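Long-range contacts in Beta/alpha-amylase (Paenibacillus polymyxa, PDB 3VOC), which hydrolyses alpha-1,4-glucosidic linkages of starch, its family 14 catalytic domain releasing maltose from the non-reducing chain ends: residues V274-K279 with A315-T320; R307-F312 with K352-N357; V75-T80 with K153-G158; A3-A8 with G380-T385. All blocks are in the same frame, centred on the assembly; numbering follows the deposited sequence. Where two conformers were deposited one is given.

Interaction 1 of 4, residues V274-K279 with A315-T320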
loop_
_atom_site.group_PDB
_atom_site.type_symbol
_atom_site.label_atom_id
_atom_site.label_comp_id
_atom_site.label_asym_id
_atom_site.label_seq_id
_atom_site.Cartn_x
_atom_site.Cartn_y
_atom_site.Cartn_z
ATOM N N VAL A 274 -1.614 -0.407 -19.960
ATOM C CA VAL A 274 -0.306 -0.415 -19.302
ATOM C C VAL A 274 -0.336 -1.360 -18.100
ATOM O O VAL A 274 -1.411 -1.795 -17.688
ATOM C CB VAL A 274 0.091 1.003 -18.831
ATOM C CG1 VAL A 274 0.367 1.929 -20.033
ATOM C CG2 VAL A 274 -0.993 1.577 -17.880
ATOM N N ARG A 275 0.835 -1.690 -17.554
ATOM C CA ARG A 275 0.910 -2.451 -16.287
ATOM C C ARG A 275 0.229 -1.684 -15.150
ATOM O O ARG A 275 0.366 -0.460 -15.045
ATOM C CB ARG A 275 2.372 -2.722 -15.879
ATOM C CG ARG A 275 3.189 -3.603 -16.837
ATOM C CD ARG A 275 2.473 -4.911 -17.156
ATOM N NE ARG A 275 2.228 -5.694 -15.948
ATOM C CZ ARG A 275 1.432 -6.756 -15.889
ATOM N NH1 ARG A 275 0.782 -7.168 -16.969
ATOM N NH2 ARG A 275 1.260 -7.402 -14.736
ATOM N N ILE A 276 -0.491 -2.419 -14.306
ATOM C CA ILE A 276 -1.130 -1.857 -13.128
ATOM C C ILE A 276 -0.450 -2.499 -11.922
ATOM O O ILE A 276 -0.172 -3.712 -11.915
ATOM C CB ILE A 276 -2.649 -2.169 -13.120
ATOM C CG1 ILE A 276 -3.296 -1.669 -14.422
ATOM C CG2 ILE A 276 -3.349 -1.557 -11.879
ATOM C CD1 ILE A 276 -4.698 -2.238 -14.700
ATOM N N GLY A 277 -0.172 -1.685 -10.907
ATOM C CA GLY A 277 0.484 -2.200 -9.724
ATOM C C GLY A 277 -0.208 -1.855 -8.416
ATOM O O GLY A 277 -1.095 -0.990 -8.358
ATOM N N ALA A 278 0.227 -2.518 -7.355
ATOM C CA ALA A 278 -0.215 -2.189 -6.006
ATOM C C ALA A 278 0.956 -2.469 -5.068
ATOM O O ALA A 278 1.959 -3.067 -5.476
ATOM C CB ALA A 278 -1.457 -2.999 -5.604
ATOM N N LYS A 279 0.827 -2.032 -3.820
ATOM C CA LYS A 279 1.951 -2.033 -2.889
ATOM C C LYS A 279 1.709 -2.891 -1.658
ATOM O O LYS A 279 0.635 -2.844 -1.043
ATOM C CB LYS A 279 2.277 -0.602 -2.464
ATOM C CG LYS A 279 2.356 0.379 -3.654
ATOM C CD LYS A 279 2.729 1.826 -3.261
ATOM C CE LYS A 279 2.856 2.708 -4.523
ATOM N NZ LYS A 279 3.465 4.063 -4.260
ATOM N N ALA A 315 -4.058 -11.726 -10.141
ATOM C CA ALA A 315 -4.767 -10.492 -10.511
ATOM C C ALA A 315 -4.073 -9.730 -11.645
ATOM O O ALA A 315 -4.584 -8.703 -12.134
ATOM C CB ALA A 315 -4.947 -9.590 -9.297
ATOM N N ASP A 316 -2.917 -10.234 -12.066
ATOM C CA ASP A 316 -2.111 -9.587 -13.099
ATOM C C ASP A 316 -1.824 -8.139 -12.703
ATOM O O ASP A 316 -2.144 -7.198 -13.436
ATOM C CB ASP A 316 -2.784 -9.675 -14.481
ATOM C CG ASP A 316 -1.874 -9.202 -15.597
ATOM O OD1 ASP A 316 -0.666 -9.454 -15.506
ATOM O OD2 ASP A 316 -2.368 -8.570 -16.557
ATOM N N LEU A 317 -1.244 -8.005 -11.511
ATOM C CA LEU A 317 -0.756 -6.743 -10.951
ATOM C C LEU A 317 0.726 -6.848 -10.635
ATOM O O LEU A 317 1.204 -7.896 -10.157
ATOM C CB LEU A 317 -1.505 -6.399 -9.660
ATOM C CG LEU A 317 -3.032 -6.214 -9.794
ATOM C CD1 LEU A 317 -3.695 -6.067 -8.444
ATOM C CD2 LEU A 317 -3.380 -5.015 -10.676
ATOM N N ASP A 318 1.454 -5.765 -10.894
ATOM C CA ASP A 318 2.861 -5.700 -10.528
ATOM C C ASP A 318 2.965 -5.368 -9.054
ATOM O O ASP A 318 2.042 -4.794 -8.481
ATOM C CB ASP A 318 3.587 -4.645 -11.364
ATOM C CG ASP A 318 3.740 -5.054 -12.829
ATOM O OD1 ASP A 318 3.319 -6.156 -13.214
ATOM O OD2 ASP A 318 4.313 -4.268 -13.596
ATOM N N LEU A 319 4.086 -5.732 -8.444
ATOM C CA LEU A 319 4.249 -5.555 -6.998
ATOM C C LEU A 319 5.266 -4.467 -6.711
ATOM O O LEU A 319 6.396 -4.516 -7.208
ATOM C CB LEU A 319 4.690 -6.879 -6.343
ATOM C CG LEU A 319 5.128 -6.826 -4.870
ATOM C CD1 LEU A 319 3.942 -6.413 -4.057
ATOM C CD2 LEU A 319 5.638 -8.198 -4.401
ATOM N N THR A 320 4.862 -3.484 -5.908
ATOM C CA THR A 320 5.782 -2.483 -5.400
ATOM C C THR A 320 6.097 -2.859 -3.954
ATOM O O THR A 320 5.188 -3.110 -3.137
ATOM C CB THR A 320 5.183 -1.063 -5.483
ATOM O OG1 THR A 320 4.999 -0.711 -6.862
ATOM C CG2 THR A 320 6.087 -0.020 -4.782
HETATM O O HOH W 1 -1.100 -5.006 -15.013
#

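Interaction 2 of 4, residues R307-F312 with K352-N357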
loop_
_atom_site.group_PDB
_atom_site.type_symbol
_atom_site.label_atom_id
_atom_site.label_comp_id
_atom_site.label_asym_id
_atom_site.label_seq_id
_atom_site.Cartn_x
_atom_site.Cartn_y
_atom_site.Cartn_z
ATOM N N ARG A 307 1.424 -16.902 -0.632
ATOM C CA ARG A 307 0.044 -16.842 -1.069
ATOM C C ARG A 307 -0.350 -15.431 -1.472
ATOM O O ARG A 307 -1.086 -15.250 -2.428
ATOM C CB ARG A 307 -0.885 -17.315 0.039
ATOM C CG ARG A 307 -2.230 -17.783 -0.474
ATOM C CD ARG A 307 -3.051 -18.293 0.692
ATOM N NE ARG A 307 -3.801 -17.206 1.320
ATOM C CZ ARG A 307 -4.361 -17.280 2.521
ATOM N NH1 ARG A 307 -4.206 -18.370 3.261
ATOM N NH2 ARG A 307 -5.071 -16.257 2.988
ATOM N N LEU A 308 0.107 -14.441 -0.713
ATOM C CA LEU A 308 -0.255 -13.054 -0.998
ATOM C C LEU A 308 0.302 -12.644 -2.356
ATOM O O LEU A 308 -0.394 -12.003 -3.159
ATOM C CB LEU A 308 0.285 -12.125 0.095
ATOM C CG LEU A 308 -0.066 -10.630 -0.043
ATOM C CD1 LEU A 308 -1.580 -10.391 -0.004
ATOM C CD2 LEU A 308 0.587 -9.847 1.066
ATOM N N ILE A 309 1.550 -13.022 -2.619
ATOM C CA ILE A 309 2.216 -12.620 -3.867
ATOM C C ILE A 309 1.628 -13.397 -5.037
ATOM O O ILE A 309 1.498 -12.862 -6.135
ATOM C CB ILE A 309 3.772 -12.681 -3.742
ATOM C CG1 ILE A 309 4.240 -11.610 -2.732
ATOM C CG2 ILE A 309 4.460 -12.377 -5.078
ATOM C CD1 ILE A 309 5.680 -11.837 -2.191
ATOM N N GLN A 310 1.224 -14.646 -4.784
ATOM C CA GLN A 310 0.439 -15.403 -5.770
ATOM C C GLN A 310 -0.829 -14.660 -6.226
ATOM O O GLN A 310 -1.203 -14.734 -7.408
ATOM C CB GLN A 310 0.069 -16.800 -5.251
ATOM C CG GLN A 310 -0.678 -17.671 -6.304
ATOM C CD GLN A 310 0.117 -17.903 -7.576
ATOM O OE1 GLN A 310 -0.412 -17.773 -8.703
ATOM N NE2 GLN A 310 1.396 -18.240 -7.416
ATOM N N LYS A 311 -1.484 -13.955 -5.298
ATOM C CA LYS A 311 -2.679 -13.188 -5.643
ATOM C C LYS A 311 -2.352 -12.018 -6.575
ATOM O O LYS A 311 -3.154 -11.694 -7.453
ATOM C CB LYS A 311 -3.425 -12.716 -4.385
ATOM C CG LYS A 311 -4.803 -12.129 -4.650
ATOM C CD LYS A 311 -5.844 -13.215 -4.956
ATOM C CE LYS A 311 -7.218 -12.615 -5.196
ATOM N NZ LYS A 311 -8.073 -13.596 -5.941
ATOM N N PHE A 312 -1.181 -11.394 -6.396
ATOM C CA PHE A 312 -0.711 -10.383 -7.352
ATOM C C PHE A 312 -0.597 -10.984 -8.755
ATOM O O PHE A 312 -1.089 -10.412 -9.725
ATOM C CB PHE A 312 0.638 -9.776 -6.922
ATOM C CG PHE A 312 0.499 -8.636 -5.965
ATOM C CD1 PHE A 312 0.205 -8.879 -4.621
ATOM C CD2 PHE A 312 0.644 -7.318 -6.402
ATOM C CE1 PHE A 312 0.057 -7.834 -3.718
ATOM C CE2 PHE A 312 0.505 -6.243 -5.499
ATOM C CZ PHE A 312 0.213 -6.509 -4.148
ATOM N N LYS A 352 7.968 -16.393 -8.751
ATOM C CA LYS A 352 6.635 -16.462 -9.362
ATOM C C LYS A 352 6.500 -15.667 -10.653
ATOM O O LYS A 352 5.464 -15.726 -11.313
ATOM C CB LYS A 352 5.557 -16.017 -8.368
ATOM C CG LYS A 352 5.500 -16.883 -7.124
ATOM C CD LYS A 352 4.259 -16.582 -6.326
ATOM C CE LYS A 352 4.169 -17.464 -5.103
ATOM N NZ LYS A 352 3.568 -18.792 -5.401
ATOM N N GLY A 353 7.532 -14.929 -11.033
ATOM C CA GLY A 353 7.419 -14.095 -12.220
ATOM C C GLY A 353 6.506 -12.898 -12.000
ATOM O O GLY A 353 5.869 -12.426 -12.941
ATOM N N VAL A 354 6.428 -12.407 -10.765
ATOM C CA VAL A 354 5.738 -11.142 -10.488
ATOM C C VAL A 354 6.733 -9.995 -10.645
ATOM O O VAL A 354 7.770 -9.977 -9.984
ATOM C CB VAL A 354 5.097 -11.133 -9.079
ATOM C CG1 VAL A 354 4.500 -9.756 -8.746
ATOM C CG2 VAL A 354 4.007 -12.215 -8.986
ATOM N N ARG A 355 6.423 -9.047 -11.526
ATOM C CA ARG A 355 7.298 -7.893 -11.757
ATOM C C ARG A 355 7.429 -7.040 -10.495
ATOM O O ARG A 355 6.418 -6.664 -9.891
ATOM C CB ARG A 355 6.760 -7.032 -12.892
ATOM C CG ARG A 355 6.794 -7.715 -14.289
ATOM C CD ARG A 355 5.963 -6.945 -15.298
ATOM N NE ARG A 355 6.353 -5.533 -15.365
ATOM C CZ ARG A 355 7.290 -5.044 -16.177
ATOM N NH1 ARG A 355 7.955 -5.840 -17.010
ATOM N NH2 ARG A 355 7.562 -3.749 -16.168
ATOM N N LEU A 356 8.672 -6.734 -10.120
ATOM C CA LEU A 356 8.963 -5.908 -8.950
ATOM C C LEU A 356 9.284 -4.449 -9.269
ATOM O O LEU A 356 10.064 -4.140 -10.181
ATOM C CB LEU A 356 10.136 -6.481 -8.168
ATOM C CG LEU A 356 9.906 -7.760 -7.391
ATOM C CD1 LEU A 356 11.238 -8.448 -7.212
ATOM C CD2 LEU A 356 9.230 -7.492 -6.018
ATOM N N ASN A 357 8.685 -3.569 -8.473
ATOM C CA ASN A 357 9.057 -2.151 -8.418
ATOM C C ASN A 357 9.380 -1.790 -6.972
ATOM O O ASN A 357 8.826 -2.382 -6.045
ATOM C CB ASN A 357 7.915 -1.276 -8.947
ATOM C CG ASN A 357 7.581 -1.569 -10.411
ATOM O OD1 ASN A 357 6.537 -2.151 -10.717
ATOM N ND2 ASN A 357 8.472 -1.167 -11.320
#

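Interaction 3 of 4, residues V75-T80 with K153-G158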
loop_
_atom_site.group_PDB
_atom_site.type_symbol
_atom_site.label_atom_id
_atom_site.label_comp_id
_atom_site.label_asym_id
_atom_site.label_seq_id
_atom_site.Cartn_x
_atom_site.Cartn_y
_atom_site.Cartn_z
ATOM N N VAL A 75 2.985 8.846 -13.530
ATOM C CA VAL A 75 2.456 7.596 -12.978
ATOM C C VAL A 75 1.488 7.924 -11.859
ATOM O O VAL A 75 1.903 8.244 -10.736
ATOM C CB VAL A 75 3.564 6.639 -12.492
ATOM C CG1 VAL A 75 2.948 5.377 -11.822
ATOM C CG2 VAL A 75 4.478 6.251 -13.665
ATOM N N PRO A 76 0.184 7.877 -12.162
ATOM C CA PRO A 76 -0.810 8.207 -11.152
ATOM C C PRO A 76 -1.034 7.037 -10.186
ATOM O O PRO A 76 -1.023 5.876 -10.605
ATOM C CB PRO A 76 -2.063 8.454 -11.987
ATOM C CG PRO A 76 -1.907 7.485 -13.132
ATOM C CD PRO A 76 -0.432 7.508 -13.450
ATOM N N ILE A 77 -1.175 7.362 -8.902
ATOM C CA ILE A 77 -1.624 6.416 -7.902
ATOM C C ILE A 77 -3.066 6.829 -7.628
ATOM O O ILE A 77 -3.313 7.955 -7.214
ATOM C CB ILE A 77 -0.808 6.517 -6.583
ATOM C CG1 ILE A 77 0.705 6.371 -6.870
ATOM C CG2 ILE A 77 -1.313 5.462 -5.566
ATOM C CD1 ILE A 77 1.650 6.983 -5.769
ATOM N N ILE A 78 -4.016 5.935 -7.880
ATOM C CA ILE A 78 -5.411 6.251 -7.552
ATOM C C ILE A 78 -5.604 6.071 -6.030
ATOM O O ILE A 78 -5.842 4.968 -5.525
ATOM C CB ILE A 78 -6.408 5.431 -8.380
ATOM C CG1 ILE A 78 -6.040 5.478 -9.876
ATOM C CG2 ILE A 78 -7.853 5.936 -8.116
ATOM C CD1 ILE A 78 -5.920 6.911 -10.479
ATOM N N SER A 79 -5.460 7.168 -5.306
ATOM C CA SER A 79 -5.258 7.100 -3.857
ATOM C C SER A 79 -6.576 7.189 -3.089
ATOM O O SER A 79 -6.984 8.273 -2.661
ATOM C CB SER A 79 -4.299 8.201 -3.420
ATOM O OG SER A 79 -3.039 7.963 -4.003
ATOM N N THR A 80 -7.225 6.033 -2.961
ATOM C CA THR A 80 -8.477 5.849 -2.235
ATOM C C THR A 80 -8.162 5.638 -0.735
ATOM O O THR A 80 -8.644 4.687 -0.080
ATOM C CB THR A 80 -9.206 4.626 -2.785
ATOM O OG1 THR A 80 -8.278 3.542 -2.884
ATOM C CG2 THR A 80 -9.769 4.914 -4.194
ATOM N N LYS A 153 2.295 3.471 -16.612
ATOM C CA LYS A 153 1.998 2.540 -15.530
ATOM C C LYS A 153 0.999 3.232 -14.620
ATOM O O LYS A 153 1.006 4.467 -14.503
ATOM C CB LYS A 153 3.293 2.196 -14.776
ATOM C CG LYS A 153 3.140 1.159 -13.682
ATOM C CD LYS A 153 4.429 0.375 -13.505
ATOM C CE LYS A 153 4.120 -1.024 -12.924
ATOM N NZ LYS A 153 5.290 -1.941 -12.954
ATOM N N ILE A 154 0.118 2.458 -13.997
ATOM C CA ILE A 154 -0.852 3.016 -13.037
ATOM C C ILE A 154 -0.789 2.236 -11.730
ATOM O O ILE A 154 -0.713 1.009 -11.768
ATOM C CB ILE A 154 -2.303 2.959 -13.599
ATOM C CG1 ILE A 154 -2.394 3.770 -14.909
ATOM C CG2 ILE A 154 -3.314 3.467 -12.552
ATOM C CD1 ILE A 154 -3.685 3.576 -15.729
ATOM N N TYR A 155 -0.826 2.943 -10.590
ATOM C CA TYR A 155 -0.864 2.273 -9.283
ATOM C C TYR A 155 -2.254 2.327 -8.661
ATOM O O TYR A 155 -2.993 3.308 -8.841
ATOM C CB TYR A 155 0.184 2.851 -8.299
ATOM C CG TYR A 155 1.632 2.524 -8.676
ATOM C CD1 TYR A 155 1.987 1.253 -9.155
ATOM C CD2 TYR A 155 2.647 3.479 -8.555
ATOM C CE1 TYR A 155 3.319 0.949 -9.527
ATOM C CE2 TYR A 155 3.977 3.184 -8.907
ATOM C CZ TYR A 155 4.309 1.916 -9.390
ATOM O OH TYR A 155 5.624 1.616 -9.753
ATOM N N LEU A 156 -2.601 1.270 -7.923
ATOM C CA LEU A 156 -3.824 1.254 -7.136
ATOM C C LEU A 156 -3.442 1.402 -5.679
ATOM O O LEU A 156 -2.315 1.045 -5.300
ATOM C CB LEU A 156 -4.557 -0.071 -7.320
ATOM C CG LEU A 156 -4.852 -0.468 -8.764
ATOM C CD1 LEU A 156 -5.635 -1.771 -8.774
ATOM C CD2 LEU A 156 -5.579 0.650 -9.549
ATOM N N SER A 157 -4.379 1.900 -4.868
ATOM C CA SER A 157 -4.243 1.923 -3.421
ATOM C C SER A 157 -5.070 0.782 -2.806
ATOM O O SER A 157 -6.313 0.760 -2.898
ATOM C CB SER A 157 -4.698 3.279 -2.868
ATOM O OG SER A 157 -4.780 3.242 -1.455
ATOM N N GLY A 158 -4.379 -0.168 -2.184
ATOM C CA GLY A 158 -5.042 -1.334 -1.585
ATOM C C GLY A 158 -5.495 -1.127 -0.148
ATOM O O GLY A 158 -6.066 -2.031 0.454
HETATM O O HOH W 2 -7.290 2.529 -5.550
HETATM O O HOH W 3 -7.265 2.402 -0.512
#

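Interaction 4 of 4, residues A3-A8 with G380-T385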
loop_
_atom_site.group_PDB
_atom_site.type_symbol
_atom_site.label_atom_id
_atom_site.label_comp_id
_atom_site.label_asym_id
_atom_site.label_seq_id
_atom_site.Cartn_x
_atom_site.Cartn_y
_atom_site.Cartn_z
ATOM N N ALA A 3 16.099 -4.938 -14.434
ATOM C CA ALA A 3 15.404 -5.424 -15.617
ATOM C C ALA A 3 15.711 -4.575 -16.860
ATOM O O ALA A 3 16.087 -3.398 -16.751
ATOM C CB ALA A 3 13.932 -5.480 -15.362
ATOM N N ASP A 4 15.533 -5.176 -18.034
ATOM C CA ASP A 4 15.796 -4.503 -19.319
ATOM C C ASP A 4 14.997 -3.219 -19.510
ATOM O O ASP A 4 15.414 -2.319 -20.250
ATOM C CB ASP A 4 15.509 -5.444 -20.501
ATOM C CG ASP A 4 16.646 -6.432 -20.768
ATOM O OD1 ASP A 4 17.789 -6.238 -20.261
ATOM O OD2 ASP A 4 16.393 -7.415 -21.508
ATOM N N ASP A 5 13.856 -3.132 -18.841
ATOM C CA ASP A 5 12.991 -1.965 -18.964
ATOM C C ASP A 5 13.059 -1.037 -17.734
ATOM O O ASP A 5 12.190 -0.186 -17.535
ATOM C CB ASP A 5 11.536 -2.419 -19.253
ATOM C CG ASP A 5 10.934 -3.269 -18.120
ATOM O OD1 ASP A 5 11.638 -3.622 -17.154
ATOM O OD2 ASP A 5 9.737 -3.582 -18.194
ATOM N N PHE A 6 14.086 -1.209 -16.904
ATOM C CA PHE A 6 14.192 -0.425 -15.666
ATOM C C PHE A 6 14.152 1.072 -15.927
ATOM O O PHE A 6 14.837 1.564 -16.833
ATOM C CB PHE A 6 15.486 -0.752 -14.935
ATOM C CG PHE A 6 15.661 0.016 -13.668
ATOM C CD1 PHE A 6 15.006 -0.393 -12.499
ATOM C CD2 PHE A 6 16.449 1.161 -13.635
ATOM C CE1 PHE A 6 15.161 0.323 -11.314
ATOM C CE2 PHE A 6 16.602 1.893 -12.447
ATOM C CZ PHE A 6 15.958 1.464 -11.285
ATOM N N GLN A 7 13.362 1.799 -15.141
ATOM C CA GLN A 7 13.445 3.261 -15.133
ATOM C C GLN A 7 13.372 3.798 -13.708
ATOM O O GLN A 7 12.783 3.157 -12.835
ATOM C CB GLN A 7 12.298 3.876 -15.945
ATOM C CG GLN A 7 12.292 3.551 -17.429
ATOM C CD GLN A 7 13.481 4.117 -18.182
ATOM O OE1 GLN A 7 14.104 5.073 -17.749
ATOM N NE2 GLN A 7 13.794 3.517 -19.329
ATOM N N ALA A 8 13.950 4.978 -13.493
ATOM C CA ALA A 8 13.913 5.638 -12.185
ATOM C C ALA A 8 12.864 6.732 -12.187
ATOM O O ALA A 8 12.877 7.610 -13.051
ATOM C CB ALA A 8 15.278 6.216 -11.830
ATOM N N GLY A 380 16.406 -7.895 -10.113
ATOM C CA GLY A 380 15.849 -7.585 -11.439
ATOM C C GLY A 380 14.629 -6.673 -11.381
ATOM O O GLY A 380 13.649 -6.880 -12.119
ATOM N N TYR A 381 14.688 -5.658 -10.517
ATOM C CA TYR A 381 13.602 -4.666 -10.426
ATOM C C TYR A 381 13.349 -3.958 -11.754
ATOM O O TYR A 381 14.288 -3.714 -12.534
ATOM C CB TYR A 381 13.874 -3.647 -9.310
ATOM C CG TYR A 381 13.401 -4.101 -7.940
ATOM C CD1 TYR A 381 12.416 -3.377 -7.253
ATOM C CD2 TYR A 381 13.930 -5.247 -7.333
ATOM C CE1 TYR A 381 11.973 -3.776 -5.997
ATOM C CE2 TYR A 381 13.489 -5.660 -6.053
ATOM C CZ TYR A 381 12.499 -4.910 -5.403
ATOM O OH TYR A 381 12.018 -5.288 -4.166
ATOM N N HIS A 382 12.075 -3.666 -12.018
ATOM C CA HIS A 382 11.660 -2.991 -13.239
ATOM C C HIS A 382 11.545 -1.488 -13.023
ATOM O O HIS A 382 11.420 -0.717 -13.960
ATOM C CB HIS A 382 10.328 -3.575 -13.748
ATOM C CG HIS A 382 10.435 -5.008 -14.162
ATOM N ND1 HIS A 382 10.803 -5.390 -15.436
ATOM C CD2 HIS A 382 10.265 -6.151 -13.458
ATOM C CE1 HIS A 382 10.828 -6.710 -15.504
ATOM N NE2 HIS A 382 10.521 -7.195 -14.310
ATOM N N GLY A 383 11.605 -1.062 -11.778
ATOM C CA GLY A 383 11.481 0.354 -11.493
ATOM C C GLY A 383 11.853 0.623 -10.064
ATOM O O GLY A 383 11.819 -0.276 -9.205
ATOM N N PHE A 384 12.249 1.863 -9.830
ATOM C CA PHE A 384 12.443 2.357 -8.485
ATOM C C PHE A 384 11.879 3.764 -8.437
ATOM O O PHE A 384 12.182 4.586 -9.318
ATOM C CB PHE A 384 13.928 2.379 -8.062
ATOM C CG PHE A 384 14.114 2.898 -6.668
ATOM C CD1 PHE A 384 13.897 2.058 -5.572
ATOM C CD2 PHE A 384 14.400 4.239 -6.441
ATOM C CE1 PHE A 384 14.007 2.539 -4.280
ATOM C CE2 PHE A 384 14.502 4.730 -5.159
ATOM C CZ PHE A 384 14.302 3.884 -4.075
ATOM N N THR A 385 11.075 4.039 -7.410
ATOM C CA THR A 385 10.580 5.390 -7.158
ATOM C C THR A 385 11.192 5.975 -5.881
ATOM O O THR A 385 11.059 5.399 -4.793
ATOM C CB THR A 385 9.044 5.434 -7.042
ATOM O OG1 THR A 385 8.459 4.901 -8.228
ATOM C CG2 THR A 385 8.564 6.886 -6.892
#

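Interaction 1 of 4, residues V274-K279 with A315-T320
Arg275 leaves 274-279 with CG anti to the carbonyl carbon, and its chain bends at both chi2 and chi3, so it folds over toward 315-320 instead of stretching out. CB and CG lie against OD2 of Asp318, the CB to OD2 distance being 3.4 Å. CD passes the same oxygen more loosely, and from there on the contacts are polar. NE and NH2 grip Asp318 side-on, both on the one oxygen OD1, with NH2 to OD1 at 2.8 Å. The planes of the guanidinium and this carboxylate are 28° apart, and OD1 is approached from above the carboxylate plane. The far end, NH1 and NH2, closes end-on upon Asp316 OD1, with NH2 to OD1 at 2.9 Å; the plane of that carboxylate is turned 59° from the guanidinium. NH2 thus serves both acids, and a water sits over one guanidinium face, linking Ile276 N to Asp316 O.

Behind the arginine the backbones pair as parallel strands: Asp318 N gives to Ile276 O (2.8 Å), Ala278 N to Asp318 O and Thr320 N to Ala278 O (3.0 Å). Leu317 CD2 packs on Ile276 CG2 at 3.7 Å. At the other end, Lys279 CG rides beside Thr320 CB while its extended chain carries NZ to Glu359, the proposed proton acceptor; Lys279 itself is a substrate-binding residue by similarity.

Asp318 OD2 also pairs with Lys153 and Arg355. One buried carboxylate among three cationic side chains would be expected to stay ionised, its charge balanced by residues of 153-158, 274-279 and the loop before 356-359.

Interaction 2 of 4, residues R307-F312 with K352-N357
Two side chains of helix 305-315, Ile309 and Phe312, face Val354, which lies in the loop leading to strand 356-359. Ile309 and Val354 cross obliquely, methyl to methyl: CG2 of Ile309, anti to its backbone N, meets CG2 of Val354 at 3.9 Å. Val354 has chi1 174°, which puts CG1 anti to the backbone N and splits the work between its two branches. CG2 goes to Ile309, where it also rests near the carbonyl O, while CG1 faces the next helical turn and meets Phe312 CB at 4.3 Å. The Phe312 ring takes little part in this, since it swings away from Val354 beyond CB.

Lys352 and Gln310 make the outer half, their chains crossing at about a right angle. The lysine runs extended as far as CD and CE, then kinks at chi4 (-84°). Lys352 CD passes along the helix backbone, 3.9 Å from Gln310 N, and reaches the Ile309 side chain with CD 4.4 Å from CG2. Gln310, with CG anti to the backbone N and a bend at chi2, folds back beside the lysine's tip. The aliphatic part of the lysine thus lies along Ile309 and the helix backbone, and its ammonium group goes to the partly exposed side.

Gly353 is the first residue to leave helix 338-352, in a Schellman motif. Helix 305-315 therefore lies beside the C-terminal end of helix 338-352, where Ile309 also touches Ile348. Phe312 also meets Leu257 of helix 240-268, while Phe312 and Val354 both touch Leu319 of strand 318-321.

Interaction 3 of 4, residues V75-T80 with K153-G158
Val75, Ile77 and Tyr155 form the apolar centre, on one face of two neighbouring parallel strands. Tyr155 has CG anti to the carbonyl carbon and a ring turned so that Ile77 CG1 comes in at its edge, close to the ring plane, and also meets Tyr155 CB at 3.8 Å. Val75 CG1 approaches the ring obliquely, 3.8 Å from Tyr155 CE2, and presses on Lys153 O at 3.4 Å. That carbonyl is buried without a polar partner. On the other face the packing is looser, Pro76 CG reaching Ile154 CG1 at 4.1 Å.

Between the faces two good backbone bonds hold the strands together: Tyr155 N to Pro76 O is 2.9 Å and almost straight, and Ile78 N to Tyr155 O is 3.0 Å. Farther along the pairing gives out, and Ser157 N reaches Ile78 O only in a long, weak bond. A water steps in, donating to Ile78 O at 2.8 Å, accepting from Ser157 N and bonding Thr80 OG1. A second water links Thr80 O and OG1 with Ser157 OG. That hydroxyl also bonds His81, a substrate-binding residue by similarity, which places this polar edge close to the probable substrate site.

Strands 73-79 and 153-156 sit third and fourth in the barrel, between 37-43 and 275-279. Helix 127-144 lies against strand 73-79, with Phe140 on Pro76 and Leu136 on Ile78.

Interaction 4 of 4, residues A3-A8 with G380-T385
The tight part lies where the type I turn from Ala3 to Phe6 meets His382. Ala3 CB sits over one face of the imidazole, displaced toward its rim, in a CH-pi contact 3.5 Å from the ring centroid. In the ring plane, His382 ND1 donates to Asp5 OD1 at 2.6 Å, a straight bond taken by the syn lone pair of a carboxylate standing nearly perpendicular (84°) to the ring. Asp5 reaches it with CG in the crowded position between N and the carbonyl carbon (chi1 62°), and its OD2 pairs with Arg355; the short bond to the carboxylate probably polarises the ring through ND1. Ala3 N adds a bond to Tyr381 O at 2.9 Å.

Phe6 packs inward, with Tyr381 O at its edge and CZ 3.9 Å from Phe384 CB; Ile410 and Ile376 also touch it. Strand pairing is slacker: Gln7 N to His382 O (3.4 Å) and Phe384 N to Gln7 O (3.3 Å) are both weak. Gln7 turns its amide away to Lys415 O, on the partly exposed side.

Strands 7-11 and 383-386 are the first and last of eight, and their parallel pairing closes the TIM barrel.

In the fold
All four contacts belong to one TIM barrel. Interactions 1 and 3 are buried strand pairs in adjacent positions, with 275-279 directly beside 153-156; the first adds a salt-bridge network to its backbone bonds, the second an apolar centre and ordered water. Interaction 2 differs in kind: a helix outside the barrel packs mainly by apolar side chains, with a lysine and a glutamine at its outer side, on the approach to strand 356-359. Interaction 4, farthest from the centre and only partly buried, joins the chain's beginning to its last barrel strand with weaker pairing. Lys153 and Arg355 supply the charges that link the contacts, and Asn357 of interaction 2 also bonds Lys153.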